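Local coordinates for protein Non-ribosomal peptide synthetase (Methanobrevibacter ruminantium, PDB 6VTJ) that probably carries the finished peptide on the phosphopantetheine arm of its carrier domain and releases it by NAD(P)H-dependent reduction in its reductase domain, at residues N38-G43 against L47-L52; E122-G127 against N250-Q255; E168-V173 against I190-G195; H392-R397 against P470-E475. All coordinates share one frame; numbering follows the deposited sequence.

Contact 1 of 4, residues N38-G43 against L47-L52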
loop_
_atom_site.group_PDB
_atom_site.type_symbol
_atom_site.label_atom_id
_atom_site.label_comp_id
_atom_site.label_asym_id
_atom_site.label_seq_id
_atom_site.Cartn_x
_atom_site.Cartn_y
_atom_site.Cartn_z
ATOM N N ASN A 38 18.788 -7.584 -19.169
ATOM C CA ASN A 38 17.713 -7.227 -18.251
ATOM C C ASN A 38 18.041 -5.900 -17.564
ATOM O O ASN A 38 19.062 -5.794 -16.874
ATOM C CB ASN A 38 17.544 -8.351 -17.224
ATOM C CG ASN A 38 16.342 -8.159 -16.320
ATOM O OD1 ASN A 38 16.120 -7.077 -15.778
ATOM N ND2 ASN A 38 15.573 -9.228 -16.133
ATOM N N PHE A 39 17.168 -4.899 -17.745
ATOM C CA PHE A 39 17.361 -3.587 -17.115
ATOM C C PHE A 39 17.704 -3.709 -15.635
ATOM O O PHE A 39 18.626 -3.050 -15.142
ATOM C CB PHE A 39 16.104 -2.727 -17.283
ATOM C CG PHE A 39 16.234 -1.334 -16.716
ATOM C CD1 PHE A 39 16.952 -0.358 -17.385
ATOM C CD2 PHE A 39 15.611 -0.992 -15.521
ATOM C CE1 PHE A 39 17.061 0.928 -16.872
ATOM C CE2 PHE A 39 15.714 0.299 -14.998
ATOM C CZ PHE A 39 16.437 1.256 -15.672
ATOM N N PHE A 40 16.959 -4.543 -14.903
ATOM C CA PHE A 40 17.153 -4.622 -13.457
ATOM C C PHE A 40 18.297 -5.549 -13.068
ATOM O O PHE A 40 18.775 -5.472 -11.930
ATOM C CB PHE A 40 15.857 -5.061 -12.768
ATOM C CG PHE A 40 14.678 -4.204 -13.116
ATOM C CD1 PHE A 40 14.430 -3.032 -12.419
ATOM C CD2 PHE A 40 13.831 -4.557 -14.157
ATOM C CE1 PHE A 40 13.351 -2.236 -12.742
ATOM C CE2 PHE A 40 12.752 -3.763 -14.496
ATOM C CZ PHE A 40 12.512 -2.596 -13.785
ATOM N N GLU A 41 18.753 -6.406 -13.981
ATOM C CA GLU A 41 19.903 -7.248 -13.686
ATOM C C GLU A 41 21.225 -6.534 -13.922
ATOM O O GLU A 41 22.230 -6.920 -13.320
ATOM C CB GLU A 41 19.858 -8.529 -14.523
ATOM C CG GLU A 41 18.896 -9.593 -14.019
ATOM C CD GLU A 41 18.800 -10.781 -14.962
ATOM N N ILE A 42 21.258 -5.502 -14.767
ATOM C CA ILE A 42 22.523 -4.891 -15.171
ATOM C C ILE A 42 22.800 -3.593 -14.427
ATOM O O ILE A 42 23.724 -2.864 -14.795
ATOM C CB ILE A 42 22.588 -4.667 -16.695
ATOM C CG1 ILE A 42 21.576 -3.614 -17.145
ATOM C CG2 ILE A 42 22.354 -5.975 -17.440
ATOM C CD1 ILE A 42 21.295 -3.631 -18.638
ATOM N N GLY A 43 22.029 -3.291 -13.381
ATOM C CA GLY A 43 22.244 -2.103 -12.567
ATOM C C GLY A 43 21.090 -1.126 -12.571
ATOM O O GLY A 43 21.214 -0.039 -11.983
ATOM N N LEU A 47 13.771 3.512 -9.574
ATOM C CA LEU A 47 13.754 4.951 -9.802
ATOM C C LEU A 47 14.493 5.335 -11.079
ATOM O O LEU A 47 14.125 6.322 -11.723
ATOM C CB LEU A 47 14.340 5.684 -8.595
ATOM C CG LEU A 47 13.483 5.553 -7.326
ATOM C CD1 LEU A 47 14.045 6.379 -6.179
ATOM C CD2 LEU A 47 12.025 5.925 -7.611
ATOM N N ILE A 48 15.523 4.578 -11.467
ATOM C CA ILE A 48 16.142 4.822 -12.768
ATOM C C ILE A 48 15.194 4.416 -13.886
ATOM O O ILE A 48 15.270 4.947 -15.004
ATOM C CB ILE A 48 17.489 4.084 -12.871
ATOM C CG1 ILE A 48 18.475 4.608 -11.826
ATOM C CG2 ILE A 48 18.089 4.248 -14.239
ATOM C CD1 ILE A 48 19.706 3.740 -11.687
ATOM N N ALA A 49 14.289 3.472 -13.615
ATOM C CA ALA A 49 13.304 3.091 -14.620
ATOM C C ALA A 49 12.441 4.276 -15.021
ATOM O O ALA A 49 11.992 4.362 -16.173
ATOM C CB ALA A 49 12.437 1.950 -14.100
ATOM N N SER A 50 12.217 5.217 -14.099
ATOM C CA SER A 50 11.418 6.386 -14.446
ATOM C C SER A 50 12.190 7.306 -15.381
ATOM O O SER A 50 11.604 7.908 -16.291
ATOM C CB SER A 50 10.962 7.135 -13.190
ATOM O OG SER A 50 12.036 7.728 -12.484
ATOM N N LYS A 51 13.508 7.412 -15.188
ATOM C CA LYS A 51 14.317 8.162 -16.143
ATOM C C LYS A 51 14.297 7.486 -17.500
ATOM O O LYS A 51 14.209 8.153 -18.538
ATOM C CB LYS A 51 15.754 8.310 -15.637
ATOM C CG LYS A 51 15.853 8.656 -14.157
ATOM N N LEU A 52 14.371 6.154 -17.512
ATOM C CA LEU A 52 14.231 5.412 -18.758
ATOM C C LEU A 52 12.935 5.785 -19.469
ATOM O O LEU A 52 12.930 6.079 -20.674
ATOM C CB LEU A 52 14.284 3.908 -18.483
ATOM C CG LEU A 52 13.953 3.057 -19.706
ATOM C CD1 LEU A 52 14.964 3.327 -20.787
ATOM C CD2 LEU A 52 13.963 1.600 -19.351
#
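The ring of F39 is driven end-on against helix 47-52 and meets I48, A49 and L52, residues on the face that helix 46-58 turns to the loop. L52 lies over one face: its CD2 sits 4.3 Å from the centroid of the F39 ring and 22° off the normal, a CH-pi contact displaced toward the rim. At the ring edge, near its plane, I48 CG2 reaches F39 CZ at 3.7 Å. On the CE2 side of the ring A49 approaches obliquely, with A49 CA 3.7 Å from F39 CE2. F39 can reach this far because its CG is anti to the backbone N (chi1 -177°), which extends the ring straight out of the loop. F40 backs it up, as F39 CD2 stands over the centre of the F40 ring at 3.7 Å above the plane. With an alanine at F39, L52 CD2 would probably lose its aromatic face and a gap is likely to open beside A49. Further out, N38 folds the loop: its OD1 accepts from F40 N at 2.8 Å in the carbonyl plane, forming an Asx turn, and takes a longer bond from E41 N, which lies above that plane. This holds the turn that follows N38, from which the F40 ring springs. The cluster belongs to the small helical bundle of the carrier domain, in which L47, at the start of helix 46-58, touches the 4'-phosphopantetheine. F24 of helix 15-28 meets F39 edge-to-face, I68 of helix 65-70 also packs on F39, and F69 of that same helix stacks on F40.

Contact 2 of 4, residues E122-G127 against N250-Q255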
loop_
_atom_site.group_PDB
_atom_site.type_symbol
_atom_site.label_atom_id
_atom_site.label_comp_id
_atom_site.label_asym_id
_atom_site.label_seq_id
_atom_site.Cartn_x
_atom_site.Cartn_y
_atom_site.Cartn_z
ATOM N N GLU A 122 -21.550 -10.413 20.048
ATOM C CA GLU A 122 -20.733 -10.091 21.211
ATOM C C GLU A 122 -19.328 -9.702 20.752
ATOM O O GLU A 122 -18.693 -10.419 19.973
ATOM C CB GLU A 122 -20.689 -11.275 22.190
ATOM C CG GLU A 122 -21.017 -12.612 21.552
ATOM N N ASN A 123 -18.864 -8.552 21.213
ATOM C CA ASN A 123 -17.530 -8.101 20.871
ATOM C C ASN A 123 -16.494 -9.071 21.434
ATOM O O ASN A 123 -16.745 -9.775 22.414
ATOM C CB ASN A 123 -17.305 -6.694 21.411
ATOM C CG ASN A 123 -17.885 -5.618 20.505
ATOM O OD1 ASN A 123 -18.426 -5.904 19.431
ATOM N ND2 ASN A 123 -17.789 -4.376 20.945
ATOM N N LEU A 124 -15.331 -9.124 20.782
ATOM C CA LEU A 124 -14.232 -9.996 21.173
ATOM C C LEU A 124 -13.207 -9.185 21.963
ATOM O O LEU A 124 -13.138 -7.960 21.846
ATOM C CB LEU A 124 -13.578 -10.629 19.937
ATOM C CG LEU A 124 -14.501 -11.300 18.904
ATOM C CD1 LEU A 124 -13.740 -11.647 17.607
ATOM C CD2 LEU A 124 -15.170 -12.556 19.486
ATOM N N GLU A 125 -12.423 -9.866 22.793
ATOM C CA GLU A 125 -11.383 -9.178 23.547
ATOM C C GLU A 125 -10.086 -9.165 22.750
ATOM O O GLU A 125 -9.725 -10.158 22.118
ATOM C CB GLU A 125 -11.148 -9.840 24.904
ATOM C CG GLU A 125 -12.159 -9.452 25.964
ATOM C CD GLU A 125 -12.071 -10.341 27.200
ATOM O OE1 GLU A 125 -11.630 -11.507 27.062
ATOM O OE2 GLU A 125 -12.452 -9.879 28.302
ATOM N N LEU A 126 -9.393 -8.025 22.773
ATOM C CA LEU A 126 -8.103 -7.933 22.093
ATOM C C LEU A 126 -7.051 -8.794 22.788
ATOM O O LEU A 126 -6.391 -9.619 22.148
ATOM C CB LEU A 126 -7.656 -6.472 22.031
ATOM C CG LEU A 126 -6.527 -6.095 21.082
ATOM C CD1 LEU A 126 -6.949 -6.352 19.671
ATOM C CD2 LEU A 126 -6.180 -4.634 21.264
ATOM N N GLY A 127 -6.881 -8.618 24.099
ATOM C CA GLY A 127 -5.906 -9.441 24.796
ATOM C C GLY A 127 -4.478 -9.013 24.481
ATOM O O GLY A 127 -4.196 -7.849 24.182
ATOM N N ASN A 250 -7.627 -20.437 19.845
ATOM C CA ASN A 250 -8.146 -19.180 20.373
ATOM C C ASN A 250 -7.294 -17.975 19.970
ATOM O O ASN A 250 -7.196 -17.002 20.731
ATOM C CB ASN A 250 -8.248 -19.252 21.891
ATOM C CG ASN A 250 -6.954 -19.708 22.527
ATOM O OD1 ASN A 250 -6.133 -20.383 21.883
ATOM N ND2 ASN A 250 -6.755 -19.343 23.793
ATOM N N ILE A 251 -6.682 -18.006 18.788
ATOM C CA ILE A 251 -5.888 -16.881 18.297
ATOM C C ILE A 251 -6.621 -16.275 17.106
ATOM O O ILE A 251 -6.754 -16.916 16.056
ATOM C CB ILE A 251 -4.461 -17.299 17.920
ATOM C CG1 ILE A 251 -3.760 -17.953 19.114
ATOM C CG2 ILE A 251 -3.648 -16.090 17.495
ATOM C CD1 ILE A 251 -2.343 -18.457 18.811
ATOM N N LYS A 252 -7.119 -15.053 17.291
ATOM C CA LYS A 252 -7.595 -14.214 16.198
ATOM C C LYS A 252 -6.441 -13.827 15.273
ATOM O O LYS A 252 -5.334 -13.542 15.735
ATOM C CB LYS A 252 -8.180 -12.924 16.765
ATOM C CG LYS A 252 -9.648 -12.845 16.980
ATOM C CD LYS A 252 -10.035 -11.375 17.202
ATOM C CE LYS A 252 -9.202 -10.747 18.290
ATOM N NZ LYS A 252 -9.398 -11.417 19.613
ATOM N N TYR A 253 -6.714 -13.747 13.969
ATOM C CA TYR A 253 -5.744 -13.261 12.993
ATOM C C TYR A 253 -6.339 -12.056 12.265
ATOM O O TYR A 253 -7.313 -12.190 11.520
ATOM C CB TYR A 253 -5.360 -14.356 12.003
ATOM C CG TYR A 253 -4.205 -13.955 11.104
ATOM C CD1 TYR A 253 -4.422 -13.248 9.929
ATOM C CD2 TYR A 253 -2.890 -14.286 11.434
ATOM C CE1 TYR A 253 -3.358 -12.875 9.114
ATOM C CE2 TYR A 253 -1.835 -13.922 10.620
ATOM C CZ TYR A 253 -2.073 -13.215 9.470
ATOM O OH TYR A 253 -1.016 -12.861 8.649
ATOM N N VAL A 254 -5.747 -10.889 12.462
ATOM C CA VAL A 254 -6.179 -9.652 11.836
ATOM C C VAL A 254 -5.164 -9.287 10.763
ATOM O O VAL A 254 -4.015 -8.959 11.069
ATOM C CB VAL A 254 -6.316 -8.531 12.861
ATOM C CG1 VAL A 254 -6.743 -7.257 12.159
ATOM C CG2 VAL A 254 -7.320 -8.949 13.940
ATOM N N GLN A 255 -5.600 -9.318 9.514
ATOM C CA GLN A 255 -4.778 -8.967 8.371
ATOM C C GLN A 255 -5.053 -7.513 8.004
ATOM O O GLN A 255 -6.214 -7.127 7.849
ATOM C CB GLN A 255 -5.097 -9.901 7.194
ATOM C CG GLN A 255 -4.632 -9.396 5.804
ATOM C CD GLN A 255 -3.123 -9.445 5.628
ATOM O OE1 GLN A 255 -2.372 -9.580 6.602
ATOM N NE2 GLN A 255 -2.670 -9.356 4.376
#
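K252 reaches from the start of its strand to the loop 122-127, where its ammonium donates to the carbonyl oxygen of E125, with NZ and O 2.8 Å apart. The side chains of K252 and L124 run at a slant to each other, and they touch at one place, where L124 CD1 lies 3.7 Å from K252 CD. The leucine thus rests on the aliphatic middle of the lysine, while the polar end carries on past it to the backbone. Two bends make this route possible: the K252 chain is folded at both chi3 and chi4, which curl it so that NZ turns to the peptide oxygen after the methylenes have met L124. Seen from the acceptor, the C=O...NZ angle at E125 is 148°, and the nitrogen is tilted 30° from the carbonyl plane. L126 O is the next oxygen along, but at 4.3 Å from K252 NZ it is too distant for a bond, and it accepts from T213 OG1 instead. A methionine in place of K252 would probably leave E125 O without its donor and this loop less firmly tied to the sheet. The backbone of K252 pairs with D212 and V214, so the lysine extends from a position already fixed on a strand that runs parallel to its neighbours in the mixed sheet of the reductase domain. Its charge is used on a main-chain carbonyl and its methylenes on a leucine, while the E125 carboxylate leads away; the grip is therefore likely to depend little on the acidic side chain.

Contact 3 of 4, residues E168-V173 against I190-G195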
loop_
_atom_site.group_PDB
_atom_site.type_symbol
_atom_site.label_atom_id
_atom_site.label_comp_id
_atom_site.label_asym_id
_atom_site.label_seq_id
_atom_site.Cartn_x
_atom_site.Cartn_y
_atom_site.Cartn_z
ATOM N N GLU A 168 17.050 -3.056 20.502
ATOM C CA GLU A 168 17.601 -1.723 20.284
ATOM C C GLU A 168 16.996 -1.072 19.041
ATOM O O GLU A 168 16.734 0.134 19.034
ATOM C CB GLU A 168 19.127 -1.801 20.183
ATOM C CG GLU A 168 19.836 -1.870 21.549
ATOM N N ARG A 169 16.728 -1.864 17.998
ATOM C CA ARG A 169 16.118 -1.327 16.781
ATOM C C ARG A 169 14.698 -0.822 17.032
ATOM O O ARG A 169 14.326 0.270 16.571
ATOM C CB ARG A 169 16.102 -2.390 15.681
ATOM C CG ARG A 169 15.562 -1.841 14.381
ATOM C CD ARG A 169 15.459 -2.864 13.276
ATOM N NE ARG A 169 14.839 -2.243 12.109
ATOM C CZ ARG A 169 14.184 -2.900 11.160
ATOM N NH1 ARG A 169 14.037 -4.217 11.229
ATOM N NH2 ARG A 169 13.664 -2.229 10.142
ATOM N N LEU A 170 13.872 -1.624 17.719
ATOM C CA LEU A 170 12.526 -1.166 18.054
ATOM C C LEU A 170 12.568 0.086 18.923
ATOM O O LEU A 170 11.787 1.020 18.706
ATOM C CB LEU A 170 11.728 -2.266 18.751
ATOM C CG LEU A 170 10.286 -1.852 19.069
ATOM C CD1 LEU A 170 9.440 -1.830 17.794
ATOM C CD2 LEU A 170 9.674 -2.764 20.102
ATOM N N ILE A 171 13.486 0.139 19.898
ATOM C CA ILE A 171 13.581 1.326 20.747
ATOM C C ILE A 171 13.951 2.555 19.920
ATOM O O ILE A 171 13.420 3.659 20.133
ATOM C CB ILE A 171 14.592 1.089 21.880
ATOM C CG1 ILE A 171 13.981 0.164 22.929
ATOM C CG2 ILE A 171 14.991 2.411 22.501
ATOM C CD1 ILE A 171 14.910 -0.179 24.068
ATOM N N ASP A 172 14.844 2.378 18.949
ATOM C CA ASP A 172 15.267 3.507 18.129
ATOM C C ASP A 172 14.128 4.018 17.258
ATOM O O ASP A 172 13.950 5.231 17.112
ATOM C CB ASP A 172 16.454 3.114 17.251
ATOM C CG ASP A 172 16.968 4.279 16.445
ATOM O OD1 ASP A 172 17.331 5.306 17.058
ATOM O OD2 ASP A 172 16.964 4.198 15.202
ATOM N N VAL A 173 13.355 3.108 16.665
ATOM C CA VAL A 173 12.207 3.527 15.861
ATOM C C VAL A 173 11.168 4.229 16.732
ATOM O O VAL A 173 10.588 5.259 16.341
ATOM C CB VAL A 173 11.608 2.310 15.134
ATOM C CG1 VAL A 173 10.364 2.717 14.332
ATOM C CG2 VAL A 173 12.660 1.646 14.269
ATOM N N ILE A 190 5.989 -4.257 26.305
ATOM C CA ILE A 190 6.476 -4.419 24.937
ATOM C C ILE A 190 7.532 -5.515 24.910
ATOM O O ILE A 190 8.585 -5.387 25.546
ATOM C CB ILE A 190 7.043 -3.107 24.380
ATOM C CG1 ILE A 190 6.006 -1.986 24.499
ATOM C CG2 ILE A 190 7.494 -3.292 22.941
ATOM C CD1 ILE A 190 6.558 -0.606 24.128
ATOM N N ILE A 191 7.281 -6.564 24.132
ATOM C CA ILE A 191 8.206 -7.692 24.026
ATOM C C ILE A 191 8.795 -7.761 22.620
ATOM O O ILE A 191 8.112 -8.186 21.682
ATOM C CB ILE A 191 7.518 -9.016 24.393
ATOM C CG1 ILE A 191 6.486 -8.791 25.493
ATOM C CG2 ILE A 191 8.547 -10.037 24.855
ATOM C CD1 ILE A 191 7.111 -8.348 26.803
ATOM N N PRO A 192 10.041 -7.334 22.423
ATOM C CA PRO A 192 10.688 -7.514 21.113
ATOM C C PRO A 192 11.008 -8.983 20.847
ATOM O O PRO A 192 11.573 -9.669 21.698
ATOM C CB PRO A 192 11.970 -6.676 21.232
ATOM C CG PRO A 192 11.706 -5.706 22.359
ATOM C CD PRO A 192 10.809 -6.445 23.314
ATOM N N ILE A 193 10.664 -9.454 19.647
ATOM C CA ILE A 193 10.912 -10.831 19.221
ATOM C C ILE A 193 11.695 -10.788 17.910
ATOM O O ILE A 193 11.209 -10.247 16.906
ATOM C CB ILE A 193 9.603 -11.626 19.037
ATOM C CG1 ILE A 193 8.751 -11.573 20.293
ATOM C CG2 ILE A 193 9.905 -13.077 18.707
ATOM C CD1 ILE A 193 9.262 -12.456 21.398
ATOM N N GLU A 194 12.893 -11.370 17.907
ATOM C CA GLU A 194 13.664 -11.433 16.675
ATOM C C GLU A 194 12.986 -12.391 15.710
ATOM O O GLU A 194 12.794 -13.572 16.025
ATOM C CB GLU A 194 15.096 -11.875 16.948
ATOM C CG GLU A 194 16.022 -11.679 15.741
ATOM C CD GLU A 194 17.498 -11.852 16.088
ATOM O OE1 GLU A 194 17.904 -12.977 16.465
ATOM N N GLY A 195 12.618 -11.903 14.538
ATOM C CA GLY A 195 11.874 -12.756 13.637
ATOM C C GLY A 195 11.549 -12.080 12.326
ATOM O O GLY A 195 11.649 -10.856 12.181
#
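L170 faces strand 190-194 from its helix and meets I190 and P192, two residues of alternate position on the strand. Its CB points toward the strand, yet L170 CB stays 5.0 Å from P192 CG, beyond contact. With CG anti to the backbone N (chi1 -178°), the branch point is carried outward, though L170 CG is still 5.0 Å from I190 CG2. There the chain divides. CD1 turns from the strand, whereas CD2 does all the touching: L170 CD2 meets I190 CG2 at 3.6 Å, methyl against methyl, and P192 CG more loosely at 4.2 Å. A single methyl thus rests against two residues on the same side of the strand. I190 answers with its CG2 branch, itself anti to the backbone N, leaving CG1 and CD1 to extend elsewhere, and the leucine and isoleucine side chains approach at a slant. P192 offers the CG corner of its ring. The contact is wholly apolar and small. I191, between the two, points the other way, as expected for alternating residues of a strand. The arrangement is the helix-to-sheet packing of a beta-alpha-beta unit, in which strand 154-158, helix 166-177 and strand 190-194 follow one another and the two strands pair in parallel, in keeping with a Rossmann-type reductase domain. L170 also packs on L158 of the first strand and on L143 of helix 137-149, while I190 touches I147 of helix 137-149 and M174 of helix 166-177, so that helix 137-149 flanks a contact made between helix 166-177 and the sheet.

Contact 4 of 4, residues H392-R397 against P470-E475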
loop_
_atom_site.group_PDB
_atom_site.type_symbol
_atom_site.label_atom_id
_atom_site.label_comp_id
_atom_site.label_asym_id
_atom_site.label_seq_id
_atom_site.Cartn_x
_atom_site.Cartn_y
_atom_site.Cartn_z
ATOM N N HIS A 392 -14.394 11.296 4.954
ATOM C CA HIS A 392 -14.530 12.687 4.504
ATOM C C HIS A 392 -13.502 12.971 3.402
ATOM O O HIS A 392 -12.449 13.584 3.623
ATOM C CB HIS A 392 -14.386 13.630 5.699
ATOM C CG HIS A 392 -15.306 13.299 6.828
ATOM N ND1 HIS A 392 -14.859 12.814 8.043
ATOM C CD2 HIS A 392 -16.657 13.344 6.917
ATOM C CE1 HIS A 392 -15.894 12.591 8.833
ATOM N NE2 HIS A 392 -16.996 12.902 8.173
ATOM N N TYR A 393 -13.822 12.514 2.188
ATOM C CA TYR A 393 -12.915 12.656 1.051
ATOM C C TYR A 393 -12.726 14.125 0.696
ATOM O O TYR A 393 -13.653 14.934 0.807
ATOM C CB TYR A 393 -13.447 11.936 -0.188
ATOM C CG TYR A 393 -13.636 10.435 -0.079
ATOM C CD1 TYR A 393 -13.125 9.709 0.990
ATOM C CD2 TYR A 393 -14.338 9.749 -1.062
ATOM C CE1 TYR A 393 -13.316 8.338 1.078
ATOM C CE2 TYR A 393 -14.530 8.386 -0.993
ATOM C CZ TYR A 393 -14.017 7.683 0.078
ATOM O OH TYR A 393 -14.196 6.327 0.130
ATOM N N ILE A 394 -11.507 14.462 0.264
ATOM C CA ILE A 394 -11.182 15.779 -0.253
ATOM C C ILE A 394 -10.781 15.622 -1.716
ATOM O O ILE A 394 -10.588 14.512 -2.214
ATOM C CB ILE A 394 -10.070 16.477 0.561
ATOM C CG1 ILE A 394 -8.774 15.684 0.548
ATOM C CG2 ILE A 394 -10.493 16.664 1.990
ATOM C CD1 ILE A 394 -7.645 16.418 1.256
ATOM N N SER A 395 -10.671 16.747 -2.413
ATOM C CA SER A 395 -10.202 16.724 -3.791
ATOM C C SER A 395 -8.823 17.358 -3.875
ATOM O O SER A 395 -8.300 17.885 -2.897
ATOM C CB SER A 395 -11.182 17.443 -4.715
ATOM O OG SER A 395 -11.023 18.834 -4.581
ATOM N N HIS A 396 -8.232 17.303 -5.072
ATOM C CA HIS A 396 -6.932 17.926 -5.253
ATOM C C HIS A 396 -7.027 19.441 -5.308
ATOM O O HIS A 396 -6.002 20.108 -5.172
ATOM C CB HIS A 396 -6.247 17.374 -6.499
ATOM C CG HIS A 396 -5.634 16.025 -6.277
ATOM N ND1 HIS A 396 -6.386 14.872 -6.188
ATOM C CD2 HIS A 396 -4.349 15.648 -6.083
ATOM C CE1 HIS A 396 -5.589 13.841 -5.974
ATOM N NE2 HIS A 396 -4.348 14.284 -5.898
ATOM N N ARG A 397 -8.230 19.993 -5.459
ATOM C CA ARG A 397 -8.397 21.425 -5.256
ATOM C C ARG A 397 -8.226 21.773 -3.787
ATOM O O ARG A 397 -7.625 22.801 -3.457
ATOM C CB ARG A 397 -9.768 21.884 -5.761
ATOM C CG ARG A 397 -10.015 21.619 -7.237
ATOM C CD ARG A 397 -11.386 22.139 -7.682
ATOM N NE ARG A 397 -11.561 21.938 -9.109
ATOM C CZ ARG A 397 -12.086 20.842 -9.648
ATOM N NH1 ARG A 397 -12.519 19.851 -8.872
ATOM N NH2 ARG A 397 -12.173 20.735 -10.966
ATOM N N PRO A 470 -11.532 12.312 11.747
ATOM C CA PRO A 470 -11.368 13.765 11.719
ATOM C C PRO A 470 -11.213 14.259 10.297
ATOM O O PRO A 470 -10.541 13.635 9.473
ATOM C CB PRO A 470 -10.080 14.001 12.517
ATOM C CG PRO A 470 -9.314 12.768 12.386
ATOM C CD PRO A 470 -10.312 11.627 12.222
ATOM N N GLU A 471 -11.808 15.411 10.024
ATOM C CA GLU A 471 -11.738 15.984 8.689
ATOM C C GLU A 471 -10.309 16.388 8.355
ATOM O O GLU A 471 -9.578 16.917 9.195
ATOM C CB GLU A 471 -12.653 17.197 8.594
ATOM C CG GLU A 471 -14.109 16.833 8.699
ATOM C CD GLU A 471 -14.973 17.573 7.702
ATOM O OE1 GLU A 471 -15.493 16.913 6.766
ATOM O OE2 GLU A 471 -15.128 18.814 7.862
ATOM N N ALA A 472 -9.906 16.127 7.118
ATOM C CA ALA A 472 -8.624 16.612 6.611
ATOM C C ALA A 472 -8.816 18.044 6.117
ATOM O O ALA A 472 -8.797 18.332 4.919
ATOM C CB ALA A 472 -8.089 15.705 5.509
ATOM N N ASP A 473 -9.045 18.949 7.076
ATOM C CA ASP A 473 -9.229 20.362 6.772
ATOM C C ASP A 473 -7.890 21.046 6.465
ATOM O O ASP A 473 -6.805 20.442 6.544
ATOM C CB ASP A 473 -9.949 21.072 7.917
ATOM C CG ASP A 473 -9.277 20.856 9.266
ATOM O OD1 ASP A 473 -8.077 20.519 9.309
ATOM O OD2 ASP A 473 -9.960 21.001 10.292
ATOM N N GLU A 474 -7.981 22.343 6.138
ATOM C CA GLU A 474 -6.798 23.108 5.741
ATOM C C GLU A 474 -5.723 23.080 6.822
ATOM O O GLU A 474 -4.539 22.855 6.525
ATOM C CB GLU A 474 -7.173 24.560 5.403
ATOM C CG GLU A 474 -5.995 25.293 4.735
ATOM C CD GLU A 474 -6.338 26.652 4.117
ATOM O OE1 GLU A 474 -6.404 27.665 4.854
ATOM O OE2 GLU A 474 -6.504 26.704 2.878
ATOM N N GLU A 475 -6.122 23.263 8.083
ATOM C CA GLU A 475 -5.161 23.208 9.181
ATOM C C GLU A 475 -4.425 21.873 9.187
ATOM O O GLU A 475 -3.190 21.831 9.283
ATOM C CB GLU A 475 -5.866 23.460 10.521
ATOM C CG GLU A 475 -6.566 24.843 10.619
ATOM C CD GLU A 475 -8.104 24.765 10.503
ATOM O OE1 GLU A 475 -8.793 25.183 11.468
ATOM O OE2 GLU A 475 -8.625 24.285 9.452
HETATM O O HOH W 1 -11.710 15.916 5.223
#
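I394 packs against A472, the centre of an inverse gamma turn that comes just before helix 474-485, while E471 lies across the face of the H392 ring at a more open end. The close part is buried, and mostly apolar. I394 CG2 lies 3.8 Å from the A472 carbonyl oxygen, and I394 CD1 reaches A472 CB at 4.3 Å. The isoleucine achieves this with CG1 between the backbone N and the carbonyl carbon (chi1 60°), a crowded position that leaves CG2 anti to the carbonyl carbon. M363 of strand 360-365 packs on both residues, so the pair is tucked against the sheet. The turn itself is held by a weak bond from D473 N to E471 O, and D473 then serves as N-cap, its OD1 accepting from Y476 N. On the other segment S395 is likewise an N-cap, its OG taking a weak bond from R397 N.

The other side is more open to solvent. E471 crosses H392 at about a right angle, with its CG 4.0 Å above the imidazole plane and offset toward the rim. The carboxylate and ring planes stand 89° apart, and E471 OE1 comes to 3.6 Å from H392 CG. H392 ND1 is 4.3 Å from E471 OE1, too far for a bond, so any attraction between them would be electrostatic and would depend on the charge of the histidine. Water, rather than direct bonding, joins the two backbones next to this pair: one molecule donates to H392 O at 2.9 Å and accepts from A472 N at 2.6 Å.

Contact 1 lies in the carrier domain; contacts 2, 3 and 4 all reach the large mixed sheet of the reductase part, though none touches another. Contact 1 comes first along the chain, and its centre is about 44 Å from that of contact 2, across the chain's centre. Contact 3 falls within the long excursion of the chain that contact 2 brings together, their centres about 23 Å apart. Contact 4 follows last, its centre about 33 Å from that of contact 2 and about 35 Å from that of contact 3. Contact 1 therefore concerns the bundle bearing the phosphopantetheine, while the others join a loop, a helix and the C-terminal segments to the reductase sheet.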